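Local coordinates for phosphoribosylaminoimidazole carboxylase, ATPase subunit (PDB 3AX6), which probably catalyses the ATP-dependent joining of bicarbonate to 5-aminoimidazole ribonucleotide, giving N5-carboxyaminoimidazole ribonucleotide in de novo purine synthesis, at residues Gly9-Leu12 against Gly13-Thr17; Arg55-Asp58 against Leu59-Ser63; His267-Ile270 against Glu271-Thr275; Gln280-Arg283 against Ala284-Leu288. All blocks are in the same frame, centred on the assembly; numbering follows the deposited sequence.

All four interactions are local contacts, each within one helix or at its end, and they follow one another along the chain. Interactions 1, 3 and 4 touch one another. Between interactions 1 and 3, with centres about 16 Å apart, Met-15 and Leu-12 pack on His-267. Interaction 4 joins interaction 1 where Met-16 CE lies 3.5 Å from His-281 CD2, and it adjoins interaction 3 through Thr-275 and Gln-280. Interaction 2 stands apart, its nearest atoms about 9 Å from interaction 1 and about 8 Å from interaction 4. None of the four includes a residue of the ADP pocket, which Lys-101, Lys-138 and Glu-177 help to line.

Interaction 1. Residues Gly9-Leu12 against Gly13-Thr17; sequences GGQL and GKMMT
Gln-11 and Met-15, one helical turn apart, meet through the amide of the first and the bent chain of the second. The glutamine CG is anti to its backbone N (chi1 -168°), and a bend at chi2 then brings the amide across the side chains of Lys-14 and Met-15. From CB outward, CG passes 4.0 Å from Met-15 SE. Beyond CD the amide divides its two ends between two neighbours: NE2 is 3.2 Å from Met-15 CG and lies near the selenium of that selenomethionine as well, whereas OE1 reaches the Lys-14 side, 3.8 Å from Lys-14 CD. One water bridges the two polar ends, donating to Gln-11 OE1 at 2.6 Å and accepting from Lys-14 NZ, which the extended lysine chain carries out to it. With only a methyl here, as in alanine, the water would probably lose the oxygen it donates to, and the Met-15 chain the amide packed on it.

The setting is the strand-turn-helix start of the beta-alpha-beta unit formed by strand 3-7, helix 11-22 and strand 26-31. Its glycines fit a Rossmann-type GxGxxG pattern, consistent with the preATP-grasp domain. Gly-10 is the N-cap residue, and its O accepts from Lys-14 N at 2.9 Å. Asp-69 OD1 takes a hydrogen bond from Gly-13 N and a weak one from Gly-10 N. Further along, Gly-13 O is gripped from opposite faces of its carbonyl plane by Thr-17 N and by Thr-17 OG1, the hydroxyl at 2.6 Å. Leu-12, Met-15 and Met-16 all pack on Phe-278 of helix 277-285.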
# COMPACT_ATOMS: atom_id res chain seq x y z
N GLY A 9 -17.94 -6.92 -0.97
CA GLY A 9 -17.15 -6.14 -1.90
C GLY A 9 -16.89 -4.69 -1.52
O GLY A 9 -16.47 -3.89 -2.35
N GLY A 10 -17.15 -4.36 -0.26
CA GLY A 10 -16.93 -3.00 0.20
C GLY A 10 -15.47 -2.62 0.31
O GLY A 10 -14.58 -3.36 -0.12
N GLN A 11 -15.21 -1.45 0.90
CA GLN A 11 -13.86 -0.96 1.05
C GLN A 11 -12.92 -1.93 1.79
O GLN A 11 -11.76 -2.07 1.42
CB GLN A 11 -13.88 0.39 1.75
CG GLN A 11 -12.53 1.11 1.69
CD GLN A 11 -11.92 1.13 0.29
OE1 GLN A 11 -12.62 1.37 -0.71
NE2 GLN A 11 -10.61 0.91 0.21
N LEU A 12 -13.41 -2.59 2.84
CA LEU A 12 -12.58 -3.53 3.57
C LEU A 12 -12.18 -4.67 2.64
O LEU A 12 -11.00 -5.00 2.53
CB LEU A 12 -13.32 -4.10 4.78
CG LEU A 12 -13.63 -3.08 5.88
CD1 LEU A 12 -14.51 -3.71 6.95
CD2 LEU A 12 -12.32 -2.58 6.48
N GLY A 13 -13.16 -5.25 1.97
CA GLY A 13 -12.88 -6.34 1.06
C GLY A 13 -11.95 -5.93 -0.07
O GLY A 13 -11.18 -6.75 -0.58
N LYS A 14 -12.01 -4.67 -0.48
CA LYS A 14 -11.15 -4.21 -1.56
C LYS A 14 -9.72 -4.18 -1.07
O LYS A 14 -8.81 -4.64 -1.75
CB LYS A 14 -11.57 -2.81 -2.02
CG LYS A 14 -10.62 -2.19 -3.04
CD LYS A 14 -11.12 -0.83 -3.49
CE LYS A 14 -10.18 -0.17 -4.47
NZ LYS A 14 -10.85 1.03 -5.05
N MSE A 15 -9.53 -3.63 0.13
CA MSE A 15 -8.20 -3.54 0.72
C MSE A 15 -7.64 -4.93 0.99
O MSE A 15 -6.44 -5.15 0.85
CB MSE A 15 -8.27 -2.70 2.00
CG MSE A 15 -8.75 -1.28 1.70
SE MSE A 15 -9.11 -0.14 3.23
CE MSE A 15 -7.33 0.56 3.46
N MSE A 16 -8.51 -5.88 1.34
CA MSE A 16 -8.09 -7.27 1.56
C MSE A 16 -7.70 -7.85 0.20
O MSE A 16 -6.67 -8.50 0.05
CB MSE A 16 -9.23 -8.12 2.14
CG MSE A 16 -9.67 -7.80 3.56
SE MSE A 16 -11.24 -8.85 4.06
CE MSE A 16 -10.61 -10.56 3.50
N THR A 17 -8.56 -7.62 -0.79
CA THR A 17 -8.34 -8.10 -2.14
C THR A 17 -6.95 -7.70 -2.66
O THR A 17 -6.17 -8.56 -3.07
CB THR A 17 -9.43 -7.57 -3.12
OG1 THR A 17 -10.71 -8.12 -2.78
CG2 THR A 17 -9.08 -7.94 -4.56
O HOH W 1 -11.74 2.45 -2.91

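Interaction 2. Residues Arg55-Asp58 against Leu59-Ser63; sequences RIED and LVKGS
Asp-58 OD2 accepts two hydrogen bonds from Arg-55, three residues earlier on the same helix, at 2.7 Å from NH2 and 2.9 Å from NE. The guanidinium presents its side, with both nitrogens directed at this one oxygen, which lies only 10° out of the guanidinium plane. NH2 meets the syn lone pair of OD2, and NE approaches nearly along the C-O axis. The two bonds hold the guanidinium edge to this oxygen, and the one from NH2 is also a salt bridge. The Asp-58 backbone carries the contact into 59-63, its O accepting from Gly-62 N at 2.9 Å.

Helix 53-61 belongs to the preATP-grasp domain and lies against its parallel sheet. Leu-59 packs on Ile-28, Leu-30 and Ile-46 of the sheet, while Ile-56 also meets Thr-77, Leu-78 and Leu-81 of helix 75-83. On this buried side Ile-56 CD1 and Val-60 CG1 are 4.4 Å apart, a loose apolar touch one turn along the helix. Val-60 holds CG1 between its backbone N and carbonyl carbon (chi1 52°), which sets that methyl against the carbonyl oxygens of Ile-56 and Glu-57.

Glu-57 and Lys-61 run alongside each other in the same direction. Their contact is aliphatic, with Glu-57 CG 3.9 Å from Lys-61 CE. The charged ends stop short of a salt bridge, Glu-57 OE2 being 4.5 Å from Lys-61 NZ; Lys-80 makes a long, weak ion pair with the same OE2. Where the helix ends, Ser-63 turns its hydroxyl back into the last turn, and OG donates to Leu-59 O at 2.7 Å.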
# COMPACT_ATOMS: atom_id res chain seq x y z
N ARG A 55 -25.28 -19.50 -3.86
CA ARG A 55 -24.21 -18.70 -4.47
C ARG A 55 -22.95 -18.63 -3.61
O ARG A 55 -21.84 -18.71 -4.14
CB ARG A 55 -24.71 -17.29 -4.79
CG ARG A 55 -24.37 -16.81 -6.20
CD ARG A 55 -25.27 -17.47 -7.24
NE ARG A 55 -25.05 -18.90 -7.34
CZ ARG A 55 -25.88 -19.75 -7.95
NH1 ARG A 55 -26.99 -19.29 -8.52
NH2 ARG A 55 -25.60 -21.04 -7.99
N ILE A 56 -23.10 -18.48 -2.30
CA ILE A 56 -21.94 -18.41 -1.42
C ILE A 56 -21.32 -19.81 -1.41
O ILE A 56 -20.13 -19.99 -1.15
CB ILE A 56 -22.31 -17.97 0.03
CG1 ILE A 56 -22.89 -19.13 0.83
CG2 ILE A 56 -23.32 -16.83 0.01
CD1 ILE A 56 -21.83 -19.97 1.51
N GLU A 57 -22.16 -20.80 -1.71
CA GLU A 57 -21.75 -22.19 -1.75
C GLU A 57 -20.79 -22.37 -2.93
O GLU A 57 -19.78 -23.05 -2.82
CB GLU A 57 -22.98 -23.08 -1.90
CG GLU A 57 -22.74 -24.55 -1.63
CD GLU A 57 -23.94 -25.19 -0.96
OE1 GLU A 57 -25.08 -25.00 -1.46
OE2 GLU A 57 -23.76 -25.89 0.07
N ASP A 58 -21.12 -21.74 -4.06
CA ASP A 58 -20.24 -21.82 -5.23
C ASP A 58 -18.92 -21.15 -4.88
O ASP A 58 -17.86 -21.64 -5.26
CB ASP A 58 -20.84 -21.09 -6.43
CG ASP A 58 -22.12 -21.72 -6.93
OD1 ASP A 58 -22.14 -22.95 -7.15
OD2 ASP A 58 -23.10 -20.98 -7.10
N LEU A 59 -19.00 -20.03 -4.17
CA LEU A 59 -17.81 -19.28 -3.78
C LEU A 59 -16.87 -20.09 -2.90
O LEU A 59 -15.67 -20.13 -3.16
CB LEU A 59 -18.19 -18.01 -3.02
CG LEU A 59 -16.95 -17.25 -2.53
CD1 LEU A 59 -16.33 -16.54 -3.71
CD2 LEU A 59 -17.30 -16.24 -1.45
N VAL A 60 -17.41 -20.72 -1.86
CA VAL A 60 -16.60 -21.51 -0.95
C VAL A 60 -16.02 -22.75 -1.63
O VAL A 60 -14.83 -23.04 -1.48
CB VAL A 60 -17.42 -21.95 0.29
CG1 VAL A 60 -18.70 -22.61 -0.15
CG2 VAL A 60 -16.61 -22.90 1.15
N LYS A 61 -16.84 -23.45 -2.41
CA LYS A 61 -16.37 -24.64 -3.12
C LYS A 61 -15.38 -24.32 -4.24
O LYS A 61 -14.60 -25.18 -4.65
CB LYS A 61 -17.55 -25.42 -3.70
CG LYS A 61 -18.39 -26.15 -2.68
CD LYS A 61 -19.54 -26.86 -3.37
CE LYS A 61 -20.44 -27.57 -2.39
NZ LYS A 61 -21.60 -28.18 -3.11
N GLY A 62 -15.43 -23.09 -4.74
CA GLY A 62 -14.52 -22.69 -5.79
C GLY A 62 -13.26 -22.03 -5.26
O GLY A 62 -12.42 -21.57 -6.03
N SER A 63 -13.13 -21.98 -3.94
CA SER A 63 -11.97 -21.35 -3.32
C SER A 63 -11.26 -22.31 -2.38
O SER A 63 -11.86 -23.27 -1.90
CB SER A 63 -12.40 -20.11 -2.53
OG SER A 63 -13.17 -19.24 -3.33

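Interaction 3. Residues His267-Ile270 against Glu271-Thr275; sequences HYTI and EACVT
Tyr-268 and Cys-273 meet obliquely. The sulfur SG is 3.7 Å from Tyr-268 CE1, and the line from SG to the ring centroid, 4.9 Å long, makes 61° with the ring normal. This is a Cys sulfur-aromatic contact. Tyr-268 chi1 of 78° sets CG between the backbone N and the carbonyl carbon, which puts CE1 beside the sulfur. Thr-269 CG2 lies 3.5 Å above one ring face, offset toward the rim. The same threonine approaches the cysteine, Thr-269 CB being 4.1 Å from Cys-273 CB.

Ile-270 and Glu-271 cross, with the carboxylate bent back at chi2 until OE2 is 3.6 Å from Ile-270 CG2. The backbone confirms a short, closing helix. Tyr-268 O takes two donors, Ala-272 N at 2.9 Å and Glu-271 N from above the carbonyl plane, and Cys-273, bonded through its N to Thr-269 O, is the first residue to leave helical angles. Thr-269 OG1 is held by Gly-266 O and Gln-277 N.

Helix 268-272, part of the ATP-grasp domain, thus sits between several elements: Tyr-268 packs on Tyr-193, Pro-194 and Val-196 of strand 190-198, Ile-270 touches Met-15 of helix 11-22 and Phe-278 of helix 277-285, and, just past the helix, Val-274 meets Val-350 of the second subunit.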
# COMPACT_ATOMS: atom_id res chain seq x y z
N HIS A 267 -6.82 0.95 10.62
CA HIS A 267 -6.27 1.49 9.38
C HIS A 267 -4.90 2.14 9.60
O HIS A 267 -4.10 2.26 8.68
CB HIS A 267 -7.22 2.52 8.75
CG HIS A 267 -8.43 1.91 8.12
ND1 HIS A 267 -8.39 0.74 7.40
CD2 HIS A 267 -9.73 2.31 8.11
CE1 HIS A 267 -9.60 0.44 6.98
NE2 HIS A 267 -10.44 1.38 7.40
N TYR A 268 -4.65 2.57 10.83
CA TYR A 268 -3.38 3.21 11.14
C TYR A 268 -2.22 2.29 10.79
O TYR A 268 -1.16 2.76 10.36
CB TYR A 268 -3.33 3.58 12.63
CG TYR A 268 -3.04 2.43 13.55
CD1 TYR A 268 -1.73 2.12 13.91
CD2 TYR A 268 -4.07 1.63 14.06
CE1 TYR A 268 -1.45 1.05 14.75
CE2 TYR A 268 -3.79 0.55 14.91
CZ TYR A 268 -2.47 0.27 15.25
OH TYR A 268 -2.15 -0.80 16.06
N THR A 269 -2.42 0.98 10.96
CA THR A 269 -1.36 0.01 10.69
C THR A 269 -0.78 0.13 9.27
O THR A 269 0.40 -0.17 9.05
CB THR A 269 -1.86 -1.45 10.90
OG1 THR A 269 -2.91 -1.75 9.97
CG2 THR A 269 -2.39 -1.64 12.33
N ILE A 270 -1.61 0.57 8.32
CA ILE A 270 -1.18 0.71 6.93
C ILE A 270 -0.06 1.72 6.78
O ILE A 270 0.85 1.54 5.97
CB ILE A 270 -2.35 1.15 6.02
CG1 ILE A 270 -3.44 0.08 6.02
CG2 ILE A 270 -1.86 1.41 4.60
CD1 ILE A 270 -4.74 0.53 5.38
N GLU A 271 -0.13 2.78 7.58
CA GLU A 271 0.86 3.85 7.53
C GLU A 271 1.94 3.81 8.61
O GLU A 271 3.02 4.33 8.39
CB GLU A 271 0.17 5.21 7.65
CG GLU A 271 -1.15 5.39 6.91
CD GLU A 271 -0.99 5.37 5.40
OE1 GLU A 271 0.09 5.75 4.89
OE2 GLU A 271 -1.97 4.99 4.71
N ALA A 272 1.65 3.20 9.76
CA ALA A 272 2.61 3.21 10.86
C ALA A 272 3.19 1.91 11.37
O ALA A 272 3.98 1.91 12.32
CB ALA A 272 2.00 3.97 12.02
N CYS A 273 2.79 0.79 10.78
CA CYS A 273 3.30 -0.49 11.23
C CYS A 273 3.98 -1.22 10.08
O CYS A 273 3.73 -0.92 8.91
CB CYS A 273 2.16 -1.35 11.80
SG CYS A 273 1.53 -0.78 13.40
N VAL A 274 4.85 -2.16 10.42
CA VAL A 274 5.56 -2.91 9.42
C VAL A 274 4.58 -3.63 8.49
O VAL A 274 4.64 -3.45 7.27
CB VAL A 274 6.53 -3.91 10.09
CG1 VAL A 274 7.22 -4.77 9.04
CG2 VAL A 274 7.56 -3.14 10.92
N THR A 275 3.68 -4.44 9.06
CA THR A 275 2.69 -5.14 8.24
C THR A 275 1.27 -4.69 8.57
O THR A 275 0.83 -4.70 9.72
CB THR A 275 2.81 -6.70 8.37
OG1 THR A 275 1.59 -7.25 8.85
CG2 THR A 275 3.93 -7.08 9.27

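Interaction 4. Residues Gln280-Arg283 against Ala284-Leu288; sequences QHIR and AIMNL
His-281 has its CG anti to the backbone N (chi1 -174°), and Ile-285 has CG1 between its backbone N and carbonyl carbon (chi1 71°), which leaves CG2 anti to the carbonyl carbon as the branch that lies over the imidazole. The result is a CH-pi contact: Ile-285 CG2 lies 4.0 Å from the His-281 ring centroid, 19° off the normal and over one face. The helix ends just beyond in a Schellman motif. Asn-287, with positive phi, is the C-prime residue; Leu-288 N returns to Arg-283 O at 2.9 Å, and Asn-287 N bonds Ala-284 O at 3.1 Å.

The imidazole is fixed at both nitrogens, ND1 by Ile-240 N and NE2 by Thr-67 OG1. A glycine here in place of the isoleucine, without that methyl, would probably leave the ring face uncovered and open a gap beside Val-65 and Thr-67 of strand 65-68. Arg-283 runs extended from CG to NE to reach Glu-279 in a salt bridge and Leu-328 O of the second subunit, so this helix end takes part in the dimer interface. The chains of Ile-282 and Met-286 lie next to one another, with Ile-282 CG2 4.1 Å from Met-286 CG.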
# COMPACT_ATOMS: atom_id res chain seq x y z
N GLN A 280 -1.81 -8.88 7.16
CA GLN A 280 -1.81 -9.76 8.33
C GLN A 280 -2.98 -10.75 8.26
O GLN A 280 -2.82 -11.94 8.55
CB GLN A 280 -1.91 -8.93 9.61
CG GLN A 280 -1.50 -9.66 10.87
CD GLN A 280 -0.02 -9.99 10.90
OE1 GLN A 280 0.45 -10.86 10.17
NE2 GLN A 280 0.73 -9.27 11.73
N HIS A 281 -4.14 -10.24 7.87
CA HIS A 281 -5.34 -11.06 7.75
C HIS A 281 -5.15 -12.18 6.73
O HIS A 281 -5.56 -13.32 6.96
CB HIS A 281 -6.53 -10.19 7.36
CG HIS A 281 -7.84 -10.92 7.34
ND1 HIS A 281 -8.41 -11.45 8.48
CD2 HIS A 281 -8.68 -11.23 6.32
CE1 HIS A 281 -9.55 -12.05 8.16
NE2 HIS A 281 -9.73 -11.93 6.86
N ILE A 282 -4.53 -11.84 5.60
CA ILE A 282 -4.28 -12.82 4.55
C ILE A 282 -3.31 -13.87 5.08
O ILE A 282 -3.54 -15.07 4.90
CB ILE A 282 -3.66 -12.18 3.28
CG1 ILE A 282 -4.59 -11.11 2.72
CG2 ILE A 282 -3.41 -13.26 2.23
CD1 ILE A 282 -6.01 -11.58 2.46
N ARG A 283 -2.25 -13.43 5.73
CA ARG A 283 -1.28 -14.36 6.30
C ARG A 283 -1.96 -15.34 7.25
O ARG A 283 -1.72 -16.54 7.19
CB ARG A 283 -0.17 -13.63 7.07
CG ARG A 283 0.82 -12.82 6.24
CD ARG A 283 2.03 -12.47 7.11
NE ARG A 283 2.90 -11.45 6.55
CZ ARG A 283 4.23 -11.49 6.64
NH1 ARG A 283 4.82 -12.51 7.26
NH2 ARG A 283 4.96 -10.52 6.12
N ALA A 284 -2.82 -14.82 8.12
CA ALA A 284 -3.49 -15.66 9.10
C ALA A 284 -4.47 -16.67 8.51
O ALA A 284 -4.47 -17.84 8.90
CB ALA A 284 -4.20 -14.79 10.14
N ILE A 285 -5.30 -16.25 7.57
CA ILE A 285 -6.26 -17.20 7.01
C ILE A 285 -5.60 -18.22 6.08
O ILE A 285 -6.18 -19.27 5.79
CB ILE A 285 -7.41 -16.50 6.26
CG1 ILE A 285 -6.90 -15.88 4.96
CG2 ILE A 285 -8.03 -15.44 7.16
CD1 ILE A 285 -8.01 -15.26 4.11
N MSE A 286 -4.38 -17.92 5.63
CA MSE A 286 -3.66 -18.85 4.76
C MSE A 286 -2.67 -19.67 5.60
O MSE A 286 -1.82 -20.38 5.06
CB MSE A 286 -2.89 -18.10 3.66
CG MSE A 286 -3.76 -17.32 2.68
SE MSE A 286 -5.23 -18.36 1.99
CE MSE A 286 -4.24 -19.72 1.08
N ASN A 287 -2.78 -19.55 6.92
CA ASN A 287 -1.91 -20.27 7.85
C ASN A 287 -0.44 -20.14 7.49
O ASN A 287 0.30 -21.12 7.45
CB ASN A 287 -2.32 -21.75 7.92
CG ASN A 287 -2.04 -22.37 9.28
OD1 ASN A 287 -2.04 -21.69 10.30
ND2 ASN A 287 -1.81 -23.68 9.30
N LEU A 288 -0.03 -18.90 7.22
CA LEU A 288 1.35 -18.57 6.88
C LEU A 288 1.94 -17.83 8.08
O LEU A 288 1.19 -17.35 8.94
CB LEU A 288 1.38 -17.65 5.66
CG LEU A 288 0.88 -18.21 4.34
CD1 LEU A 288 0.62 -17.09 3.36
CD2 LEU A 288 1.91 -19.18 3.80